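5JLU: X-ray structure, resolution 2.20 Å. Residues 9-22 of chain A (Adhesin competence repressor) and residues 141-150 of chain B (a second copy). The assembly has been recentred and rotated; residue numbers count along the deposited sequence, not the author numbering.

Chain A 9-22: KKLDNLVNTILLKA
Chain B, residues 141-150: VTVFAEELEG

The hydroxyl of Thr A17 is buried between two nearly parallel helices without a polar partner anywhere in the model: its OG1 lies 4.0 Å from CB of Leu B148, and its chi1 of 107° falls between the usual wells. The helices, residues 9-22 of chain A and 141-149 of chain B, run in the same direction with a crossing angle of 16° and a closest axial approach of 9.8 Å. Chain A stays near phi -65°, psi -40°, whereas the last turn of chain B departs from this, psi reaching -67° at Glu B149; both keep i to i+4 hydrogen bonds, such as Leu A14 N to Lys A10 O (2.9 Å) and Leu B148 N to Phe B144 O (2.9 Å). CA atoms pair as Leu A11 with Val B141 (7.0 Å), Leu A14 with Ala B145 (5.7 Å) and Ile A18 with Leu B148 (7.0 Å).

The small side chain of Ala B145 leaves the backbone accessible at the closest of these pairs, where Leu A14 CD1 packs 3.8 Å from Ala B145 CA. Leu A14 (chi1 t, chi2 p) also places CD1 3.8 Å from Leu B148 CD1 and CD2 3.9 Å from Phe B144 CD2, meeting the ring (chi1 t) obliquely. The CA-to-CB bond of Leu B148 (m, t) points toward chain A, and its CD1 lies 3.4 Å from Ile A18 CG1 (m, t). Toward the N-terminal end, Leu A11 CD2 (m, t) contacts Val B141 CG1 (chi1 m) at 4.0 Å. The leucines, Ile A18 and Val B141 supply the apolar surface.

Lysines flank this strip, their long chains carrying polar ends past it. Lys A10, extended from chi1 m through two t torsions, donates from NZ to Thr B142 OG1 (chi1 m) at 3.1 Å. Lys A21 (m, m, t, m) folds over the C-terminal end: CE approaches Glu B149 O at 3.2 Å, and NZ forms a long salt bridge with Glu B149 OE1 (m, m) at 3.7 Å. The contact buries 579 Å² between the stretches, both sides summed.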

# COMPACT_ATOMS: atom_id res chain seq x y z
N LYS A 9 -14.64 8.26 3.59
CA LYS A 9 -14.26 7.17 4.48
C LYS A 9 -14.07 5.87 3.79
O LYS A 9 -13.21 5.12 4.18
CB LYS A 9 -15.29 6.96 5.60
CG LYS A 9 -14.82 7.36 6.97
CD LYS A 9 -15.32 8.71 7.40
CE LYS A 9 -14.85 8.94 8.83
NZ LYS A 9 -15.56 10.07 9.50
N LYS A 10 -14.91 5.54 2.80
CA LYS A 10 -14.66 4.31 2.10
C LYS A 10 -13.38 4.40 1.34
O LYS A 10 -12.76 3.35 1.17
CB LYS A 10 -15.75 3.96 1.11
CG LYS A 10 -17.11 3.78 1.76
CD LYS A 10 -18.08 3.30 0.69
CE LYS A 10 -19.48 3.20 1.27
NZ LYS A 10 -20.22 2.11 0.60
N LEU A 11 -13.03 5.57 0.77
CA LEU A 11 -11.76 5.66 0.10
C LEU A 11 -10.60 5.45 1.10
O LEU A 11 -9.65 4.76 0.77
CB LEU A 11 -11.55 6.95 -0.64
CG LEU A 11 -12.16 7.17 -2.01
CD1 LEU A 11 -11.85 8.58 -2.49
CD2 LEU A 11 -11.56 6.16 -2.97
N ASP A 12 -10.71 6.05 2.29
CA ASP A 12 -9.70 5.96 3.33
C ASP A 12 -9.51 4.47 3.64
O ASP A 12 -8.36 3.98 3.65
CB ASP A 12 -10.16 6.73 4.56
CG ASP A 12 -9.10 6.80 5.67
OD1 ASP A 12 -7.93 7.15 5.39
OD2 ASP A 12 -9.44 6.55 6.83
N ASN A 13 -10.63 3.75 3.80
CA ASN A 13 -10.61 2.30 4.07
C ASN A 13 -10.08 1.52 2.91
O ASN A 13 -9.39 0.56 3.14
CB ASN A 13 -11.94 1.74 4.53
CG ASN A 13 -12.39 2.35 5.86
OD1 ASN A 13 -11.57 2.62 6.73
ND2 ASN A 13 -13.68 2.56 6.02
N LEU A 14 -10.31 1.97 1.69
CA LEU A 14 -9.77 1.28 0.53
C LEU A 14 -8.26 1.38 0.56
O LEU A 14 -7.58 0.40 0.45
CB LEU A 14 -10.35 1.84 -0.75
CG LEU A 14 -9.88 1.20 -2.05
CD1 LEU A 14 -10.25 -0.27 -2.15
CD2 LEU A 14 -10.52 1.98 -3.18
N VAL A 15 -7.73 2.57 0.77
CA VAL A 15 -6.30 2.72 0.88
C VAL A 15 -5.67 1.82 2.01
O VAL A 15 -4.57 1.21 1.84
CB VAL A 15 -5.97 4.21 0.99
CG1 VAL A 15 -4.50 4.49 1.26
CG2 VAL A 15 -6.38 4.93 -0.28
N ASN A 16 -6.38 1.73 3.15
CA ASN A 16 -5.87 0.99 4.29
C ASN A 16 -5.84 -0.47 4.01
O ASN A 16 -4.86 -1.13 4.44
CB ASN A 16 -6.68 1.26 5.61
CG ASN A 16 -6.47 2.67 6.13
OD1 ASN A 16 -5.50 3.37 5.76
ND2 ASN A 16 -7.37 3.12 6.96
N THR A 17 -6.89 -0.97 3.34
CA THR A 17 -6.95 -2.39 3.03
C THR A 17 -5.87 -2.74 2.02
O THR A 17 -5.17 -3.77 2.19
CB THR A 17 -8.36 -2.99 2.68
OG1 THR A 17 -8.45 -3.27 1.30
CG2 THR A 17 -9.45 -2.19 3.13
N ILE A 18 -5.59 -1.85 1.08
CA ILE A 18 -4.40 -2.09 0.20
C ILE A 18 -3.13 -2.15 1.01
O ILE A 18 -2.33 -3.04 0.83
CB ILE A 18 -4.27 -1.07 -0.93
CG1 ILE A 18 -5.39 -1.31 -1.97
CG2 ILE A 18 -2.89 -1.11 -1.62
CD1 ILE A 18 -5.68 -0.07 -2.77
N LEU A 19 -2.92 -1.19 1.89
CA LEU A 19 -1.69 -1.21 2.69
C LEU A 19 -1.63 -2.47 3.60
O LEU A 19 -0.59 -3.19 3.62
CB LEU A 19 -1.52 0.10 3.46
CG LEU A 19 -1.37 1.40 2.61
CD1 LEU A 19 -1.28 2.66 3.46
CD2 LEU A 19 -0.12 1.31 1.76
N LEU A 20 -2.73 -2.80 4.27
CA LEU A 20 -2.74 -3.92 5.20
C LEU A 20 -2.58 -5.29 4.57
O LEU A 20 -1.99 -6.22 5.19
CB LEU A 20 -4.00 -3.96 6.03
CG LEU A 20 -4.19 -2.70 6.89
CD1 LEU A 20 -5.60 -2.77 7.50
CD2 LEU A 20 -3.13 -2.52 7.92
N LYS A 21 -3.20 -5.47 3.40
CA LYS A 21 -3.05 -6.70 2.64
C LYS A 21 -1.63 -6.90 2.16
O LYS A 21 -1.12 -7.97 2.31
CB LYS A 21 -3.97 -6.67 1.41
CG LYS A 21 -5.39 -6.89 1.79
CD LYS A 21 -5.69 -8.41 1.97
CE LYS A 21 -6.88 -8.65 2.90
NZ LYS A 21 -6.57 -8.34 4.33
N ALA A 22 -1.00 -5.86 1.60
CA ALA A 22 0.38 -5.95 1.19
C ALA A 22 1.34 -6.28 2.36
O ALA A 22 2.31 -6.99 2.16
CB ALA A 22 0.78 -4.66 0.53
N VAL B 141 -16.12 1.63 -5.50
CA VAL B 141 -15.19 1.48 -4.37
C VAL B 141 -15.62 0.36 -3.48
O VAL B 141 -14.76 -0.35 -2.93
CB VAL B 141 -14.90 2.77 -3.54
CG1 VAL B 141 -14.44 3.88 -4.44
CG2 VAL B 141 -16.06 3.22 -2.71
N THR B 142 -16.94 0.17 -3.40
CA THR B 142 -17.51 -0.90 -2.60
C THR B 142 -17.09 -2.26 -3.12
O THR B 142 -16.55 -3.04 -2.33
CB THR B 142 -19.04 -0.80 -2.51
OG1 THR B 142 -19.39 0.46 -1.94
CG2 THR B 142 -19.60 -1.93 -1.61
N VAL B 143 -17.31 -2.54 -4.43
CA VAL B 143 -16.91 -3.86 -4.95
C VAL B 143 -15.39 -4.09 -4.96
O VAL B 143 -14.90 -5.20 -4.76
CB VAL B 143 -17.50 -4.19 -6.35
CG1 VAL B 143 -19.02 -4.19 -6.32
CG2 VAL B 143 -17.03 -3.27 -7.43
N PHE B 144 -14.66 -3.02 -5.26
CA PHE B 144 -13.21 -3.10 -5.28
C PHE B 144 -12.71 -3.51 -3.90
O PHE B 144 -11.92 -4.41 -3.80
CB PHE B 144 -12.65 -1.75 -5.73
CG PHE B 144 -11.21 -1.76 -6.05
CD1 PHE B 144 -10.48 -2.91 -6.25
CD2 PHE B 144 -10.56 -0.58 -6.16
CE1 PHE B 144 -9.14 -2.86 -6.57
CE2 PHE B 144 -9.20 -0.53 -6.45
CZ PHE B 144 -8.51 -1.67 -6.68
N ALA B 145 -13.19 -2.83 -2.87
CA ALA B 145 -12.76 -3.11 -1.49
C ALA B 145 -13.10 -4.55 -1.12
O ALA B 145 -12.26 -5.18 -0.56
CB ALA B 145 -13.43 -2.15 -0.50
N GLU B 146 -14.29 -5.04 -1.46
CA GLU B 146 -14.67 -6.44 -1.24
C GLU B 146 -13.70 -7.39 -1.89
O GLU B 146 -13.12 -8.25 -1.26
CB GLU B 146 -16.07 -6.73 -1.79
CG GLU B 146 -17.15 -6.13 -0.91
CD GLU B 146 -18.55 -6.20 -1.51
OE1 GLU B 146 -19.48 -5.60 -0.90
OE2 GLU B 146 -18.75 -6.83 -2.58
N GLU B 147 -13.48 -7.17 -3.17
CA GLU B 147 -12.48 -7.94 -3.85
C GLU B 147 -11.09 -7.96 -3.18
O GLU B 147 -10.61 -9.04 -2.81
CB GLU B 147 -12.35 -7.48 -5.29
CG GLU B 147 -11.76 -8.55 -6.20
CD GLU B 147 -12.59 -9.84 -6.18
OE1 GLU B 147 -12.06 -10.87 -5.73
OE2 GLU B 147 -13.77 -9.79 -6.58
N LEU B 148 -10.46 -6.78 -3.03
CA LEU B 148 -9.15 -6.60 -2.33
C LEU B 148 -9.06 -7.17 -0.91
O LEU B 148 -7.95 -7.48 -0.46
CB LEU B 148 -8.75 -5.14 -2.24
CG LEU B 148 -8.15 -4.60 -3.53
CD1 LEU B 148 -7.93 -3.11 -3.32
CD2 LEU B 148 -6.87 -5.30 -3.99
N GLU B 149 -10.19 -7.25 -0.21
CA GLU B 149 -10.27 -8.04 1.03
C GLU B 149 -10.13 -9.54 0.73
O GLU B 149 -9.13 -10.16 1.11
CB GLU B 149 -11.58 -7.78 1.80
CG GLU B 149 -11.81 -6.37 2.38
CD GLU B 149 -10.80 -5.92 3.47
OE1 GLU B 149 -9.71 -6.54 3.66
OE2 GLU B 149 -11.10 -4.91 4.15
N GLY B 150 -11.12 -10.12 0.04
CA GLY B 150 -11.15 -11.57 -0.22
C GLY B 150 -11.77 -12.28 0.96
O GLY B 150 -12.15 -11.63 1.93